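Cystathionine gamma-synthase (Xanthomonas oryzae pv. oryzae, PDB 6LD8) makes cystathionine by pyridoxal-phosphate-dependent gamma-replacement, joining cysteine to an activated homoserine. Local coordinates at the 0JO site. Numbering follows the deposited sequence. Chains: chain A/B, Cystathionine gamma-synthase.

The 0JO site. Residues chain A 86-88, 112, 155, 159, 184, 186-187, 206, 208-209, 218-219, 336-338, 352, 372; chain B 57, 59. With 0JO (2-{[(E)-{3-hydroxy-2-methyl-5-[(phosphonooxy)methyl]pyridin-4-yl}methylidene]amino}prop-2-enoic acid), chain C.
A:Tyr112 lays its ring over one face of the 0JO pyridine, planes 10° apart and centroids 4.4 Å apart, slid toward the imine so that CE1 lies 3.5 Å from the imine N; CG anti to the backbone N (chi1 167°) carries the ring flat over the pyridine. A:Thr186 and the catalytic A:Lys209 come from the other face. A:Lys209 NZ, no longer joined to C4A, lies 3.0 Å from the imine N of 0JO, consistent with a lysine ready for transimination or proton transfer. A:Asp184 sets OD2 2.6 Å from 0JO N1, a hydrogen bond if N1 is protonated, which would strengthen the electron sink; A:Thr186 OG1 and N donate to OD1. A:Arg372 grips the aminoacrylate carboxylate of 0JO end-on, NH1 to OXT (2.9 Å) and NH2 to O, nearly straight and in plane, while A:Ser337 N also donates to O. A:Asn159 OD1, as modelled, accepts from phenolic O3 but also lies 2.9 Å from 0JO OXT, an acceptor pair, so the amide may be flipped, ND2 toward the ligand. At the phosphate, A:Ser206 OG and A:Thr208 OG1 share OP3, and A:Met88 N reaches OP1. B:Arg59 grips 0JO side-on, NE to OP1 (2.7 Å) and NH2 to OP2, one guanidinium face under A:Met88 CG, the other against the CE2 rim of B:Tyr57, met edge-on; NH2 also donates to A:Tyr112 OH. B:Tyr57 OH bonds OP2. This fold-type I active site, completed by chain B, places the phosphate at the N-terminal end of helix 87-98 and N1 near the end of strand 180-184.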
loop_
_atom_site.group_PDB
_atom_site.type_symbol
_atom_site.label_atom_id
_atom_site.label_comp_id
_atom_site.label_asym_id
_atom_site.label_seq_id
_atom_site.Cartn_x
_atom_site.Cartn_y
_atom_site.Cartn_z
ATOM N N THR A 86 -13.386 -5.192 10.995
ATOM C CA THR A 86 -14.061 -3.987 11.522
ATOM C C THR A 86 -14.292 -4.047 13.033
ATOM O O THR A 86 -14.158 -5.156 13.658
ATOM C CB THR A 86 -15.386 -3.769 10.789
ATOM O OG1 THR A 86 -16.330 -4.729 11.265
ATOM C CG2 THR A 86 -15.251 -3.878 9.283
ATOM N N GLY A 87 -14.663 -2.903 13.612
ATOM C CA GLY A 87 -15.059 -2.851 15.036
ATOM C C GLY A 87 -16.311 -3.692 15.287
ATOM O O GLY A 87 -16.324 -4.490 16.224
ATOM N N MET A 88 -17.319 -3.558 14.432
ATOM C CA MET A 88 -18.522 -4.401 14.540
ATOM C C MET A 88 -18.105 -5.860 14.472
ATOM O O MET A 88 -18.722 -6.640 15.173
ATOM C CB MET A 88 -19.550 -4.142 13.443
ATOM C CG MET A 88 -20.343 -2.869 13.615
ATOM S SD MET A 88 -20.938 -2.503 15.309
ATOM C CE MET A 88 -21.652 -4.094 15.702
ATOM N N TYR A 112 -23.452 2.437 20.984
ATOM C CA TYR A 112 -23.370 2.824 19.551
ATOM C C TYR A 112 -24.573 2.186 18.836
ATOM O O TYR A 112 -24.849 1.008 19.109
ATOM C CB TYR A 112 -21.999 2.399 18.999
ATOM C CG TYR A 112 -21.884 2.433 17.493
ATOM C CD1 TYR A 112 -22.200 3.580 16.787
ATOM C CD2 TYR A 112 -21.533 1.295 16.764
ATOM C CE1 TYR A 112 -22.172 3.611 15.402
ATOM C CE2 TYR A 112 -21.467 1.321 15.374
ATOM C CZ TYR A 112 -21.801 2.477 14.691
ATOM O OH TYR A 112 -21.783 2.551 13.326
ATOM N N GLU A 155 -20.288 -0.153 27.600
ATOM C CA GLU A 155 -19.663 0.828 26.690
ATOM C C GLU A 155 -19.495 2.144 27.479
ATOM O O GLU A 155 -20.508 2.856 27.668
ATOM C CB GLU A 155 -20.508 0.940 25.421
ATOM C CG GLU A 155 -19.977 1.978 24.426
ATOM C CD GLU A 155 -20.913 2.353 23.282
ATOM O OE1 GLU A 155 -21.128 3.552 23.107
ATOM O OE2 GLU A 155 -21.439 1.435 22.583
ATOM N N ASN A 159 -21.537 6.494 23.686
ATOM C CA ASN A 159 -21.617 7.227 22.419
ATOM C C ASN A 159 -23.086 7.430 22.124
ATOM O O ASN A 159 -23.756 6.451 21.827
ATOM C CB ASN A 159 -20.926 6.376 21.352
ATOM C CG ASN A 159 -21.030 6.916 19.938
ATOM O OD1 ASN A 159 -20.613 6.204 19.009
ATOM N ND2 ASN A 159 -21.563 8.128 19.776
ATOM N N ASP A 184 -16.379 -2.245 25.615
ATOM C CA ASP A 184 -16.083 -1.461 24.416
ATOM C C ASP A 184 -15.363 -0.186 24.874
ATOM O O ASP A 184 -16.018 0.743 25.331
ATOM C CB ASP A 184 -17.358 -1.179 23.627
ATOM C CG ASP A 184 -17.040 -0.558 22.276
ATOM O OD1 ASP A 184 -15.886 -0.084 22.164
ATOM O OD2 ASP A 184 -17.922 -0.585 21.340
ATOM N N THR A 186 -13.555 1.917 22.950
ATOM C CA THR A 186 -13.231 2.671 21.715
ATOM C C THR A 186 -12.992 4.160 22.039
ATOM O O THR A 186 -12.074 4.778 21.455
ATOM C CB THR A 186 -14.356 2.525 20.680
ATOM O OG1 THR A 186 -14.436 1.168 20.257
ATOM C CG2 THR A 186 -14.172 3.407 19.464
ATOM N N PHE A 187 -13.892 4.767 22.807
ATOM C CA PHE A 187 -13.928 6.218 23.061
ATOM C C PHE A 187 -12.682 6.727 23.800
ATOM O O PHE A 187 -12.365 7.886 23.571
ATOM C CB PHE A 187 -15.234 6.561 23.744
ATOM C CG PHE A 187 -16.254 7.155 22.820
ATOM C CD1 PHE A 187 -16.477 6.597 21.577
ATOM C CD2 PHE A 187 -17.002 8.257 23.209
ATOM C CE1 PHE A 187 -17.429 7.139 20.732
ATOM C CE2 PHE A 187 -17.926 8.829 22.346
ATOM C CZ PHE A 187 -18.134 8.269 21.109
ATOM N N SER A 206 -13.106 -0.537 18.251
ATOM C CA SER A 206 -12.916 -0.090 16.856
ATOM C C SER A 206 -11.553 0.582 16.706
ATOM O O SER A 206 -11.450 1.712 17.170
ATOM C CB SER A 206 -13.997 0.828 16.476
ATOM O OG SER A 206 -13.742 1.342 15.213
ATOM N N THR A 208 -10.525 1.735 14.110
ATOM C CA THR A 208 -10.868 2.780 13.155
ATOM C C THR A 208 -10.672 4.173 13.779
ATOM O O THR A 208 -10.540 5.182 13.014
ATOM C CB THR A 208 -12.313 2.555 12.714
ATOM O OG1 THR A 208 -12.493 1.181 12.362
ATOM C CG2 THR A 208 -12.730 3.458 11.578
ATOM N N LYS A 209 -10.789 4.281 15.096
ATOM C CA LYS A 209 -10.927 5.596 15.765
ATOM C C LYS A 209 -9.536 6.052 16.218
ATOM O O LYS A 209 -8.695 6.275 15.336
ATOM C CB LYS A 209 -11.937 5.475 16.905
ATOM C CG LYS A 209 -13.318 4.989 16.500
ATOM C CD LYS A 209 -13.742 5.458 15.142
ATOM C CE LYS A 209 -15.183 5.093 14.836
ATOM N NZ LYS A 209 -15.700 4.136 15.835
ATOM N N VAL A 218 -10.567 0.843 8.478
ATOM C CA VAL A 218 -11.618 0.287 9.350
ATOM C C VAL A 218 -11.039 -1.014 9.893
ATOM O O VAL A 218 -10.457 -1.774 9.101
ATOM C CB VAL A 218 -12.918 0.114 8.562
ATOM C CG1 VAL A 218 -14.021 -0.385 9.470
ATOM C CG2 VAL A 218 -13.349 1.407 7.896
ATOM N N GLY A 219 -11.162 -1.217 11.206
ATOM C CA GLY A 219 -10.596 -2.371 11.925
ATOM C C GLY A 219 -11.159 -2.509 13.339
ATOM O O GLY A 219 -11.729 -1.533 13.854
ATOM N N GLU A 336 -19.323 10.992 9.751
ATOM C CA GLU A 336 -19.370 9.922 10.755
ATOM C C GLU A 336 -17.937 9.643 11.190
ATOM O O GLU A 336 -17.000 10.216 10.574
ATOM C CB GLU A 336 -20.146 8.743 10.158
ATOM C CG GLU A 336 -21.660 8.963 10.230
ATOM C CD GLU A 336 -22.535 8.150 9.291
ATOM O OE1 GLU A 336 -23.769 8.339 9.321
ATOM O OE2 GLU A 336 -21.978 7.354 8.510
ATOM N N SER A 337 -17.805 8.762 12.178
ATOM C CA SER A 337 -16.540 8.306 12.795
ATOM C C SER A 337 -16.017 9.378 13.786
ATOM O O SER A 337 -16.699 10.407 14.055
ATOM C CB SER A 337 -15.538 7.964 11.724
ATOM O OG SER A 337 -14.548 7.054 12.200
ATOM N N LEU A 338 -14.818 9.172 14.297
ATOM C CA LEU A 338 -14.271 9.937 15.441
ATOM C C LEU A 338 -12.878 9.406 15.684
ATOM O O LEU A 338 -12.546 8.311 15.150
ATOM C CB LEU A 338 -15.118 9.738 16.706
ATOM C CG LEU A 338 -15.242 8.282 17.155
ATOM C CD1 LEU A 338 -14.433 7.999 18.411
ATOM C CD2 LEU A 338 -16.706 7.896 17.359
ATOM N N THR A 352 -25.031 8.714 12.999
ATOM C CA THR A 352 -24.392 7.581 13.714
ATOM C C THR A 352 -25.436 6.687 14.409
ATOM O O THR A 352 -25.091 5.508 14.750
ATOM C CB THR A 352 -23.412 8.135 14.755
ATOM O OG1 THR A 352 -24.190 9.127 15.438
ATOM C CG2 THR A 352 -22.148 8.674 14.116
ATOM N N ARG A 372 -22.435 16.144 18.186
ATOM C CA ARG A 372 -21.267 15.434 18.742
ATOM C C ARG A 372 -20.010 15.984 18.050
ATOM O O ARG A 372 -19.994 16.055 16.835
ATOM C CB ARG A 372 -21.422 13.934 18.500
ATOM C CG ARG A 372 -20.416 13.082 19.235
ATOM C CD ARG A 372 -20.458 11.644 18.765
ATOM N NE ARG A 372 -19.990 11.514 17.402
ATOM C CZ ARG A 372 -19.936 10.352 16.761
ATOM N NH1 ARG A 372 -20.404 9.261 17.345
ATOM N NH2 ARG A 372 -19.419 10.275 15.536
ATOM N N TYR B 57 -19.637 5.760 4.966
ATOM C CA TYR B 57 -18.752 5.027 5.890
ATOM C C TYR B 57 -18.332 3.682 5.281
ATOM O O TYR B 57 -19.182 2.892 4.841
ATOM C CB TYR B 57 -19.464 4.884 7.238
ATOM C CG TYR B 57 -18.558 4.348 8.312
ATOM C CD1 TYR B 57 -17.534 5.134 8.824
ATOM C CD2 TYR B 57 -18.671 3.046 8.756
ATOM C CE1 TYR B 57 -16.652 4.651 9.773
ATOM C CE2 TYR B 57 -17.822 2.546 9.736
ATOM C CZ TYR B 57 -16.812 3.361 10.245
ATOM O OH TYR B 57 -15.993 2.908 11.224
ATOM N N ARG B 59 -17.260 0.751 6.136
ATOM C CA ARG B 59 -17.805 -0.562 6.581
ATOM C C ARG B 59 -19.079 -0.878 5.798
ATOM O O ARG B 59 -19.229 -2.018 5.418
ATOM C CB ARG B 59 -18.054 -0.644 8.089
ATOM C CG ARG B 59 -18.909 -1.846 8.486
ATOM C CD ARG B 59 -18.852 -2.265 9.950
ATOM N NE ARG B 59 -18.880 -1.126 10.864
ATOM C CZ ARG B 59 -19.934 -0.324 11.046
ATOM N NH1 ARG B 59 -21.058 -0.505 10.357
ATOM N NH2 ARG B 59 -19.857 0.663 11.926
HETATM O O 0JO C . -19.259 7.465 14.331
HETATM C C 0JO C . -19.468 6.507 15.084
HETATM O OXT 0JO C . -20.124 6.610 16.143
HETATM C CA 0JO C . -19.044 5.180 14.669
HETATM C CB 0JO C . -19.005 4.849 13.277
HETATM N N 0JO C . -18.727 4.282 15.704
HETATM C C4A 0JO C . -18.272 3.068 15.611
HETATM C C4 0JO C . -18.142 2.227 16.812
HETATM C C3 0JO C . -18.219 2.848 18.084
HETATM O O3 0JO C . -18.403 4.181 18.212
HETATM C C2 0JO C . -18.115 2.077 19.238
HETATM C C2A 0JO C . -18.190 2.716 20.593
HETATM N N1 0JO C . -17.965 0.748 19.157
HETATM C C6 0JO C . -17.914 0.148 17.954
HETATM C C5 0JO C . -17.977 0.829 16.768
HETATM C C5A 0JO C . -17.943 0.038 15.484
HETATM O OP4 0JO C . -16.643 -0.013 14.839
HETATM P P 0JO C . -16.450 -0.024 13.222
HETATM O OP3 0JO C . -14.926 -0.022 13.130
HETATM O OP1 0JO C . -17.033 -1.394 12.776
HETATM O OP2 0JO C . -17.122 1.179 12.662
#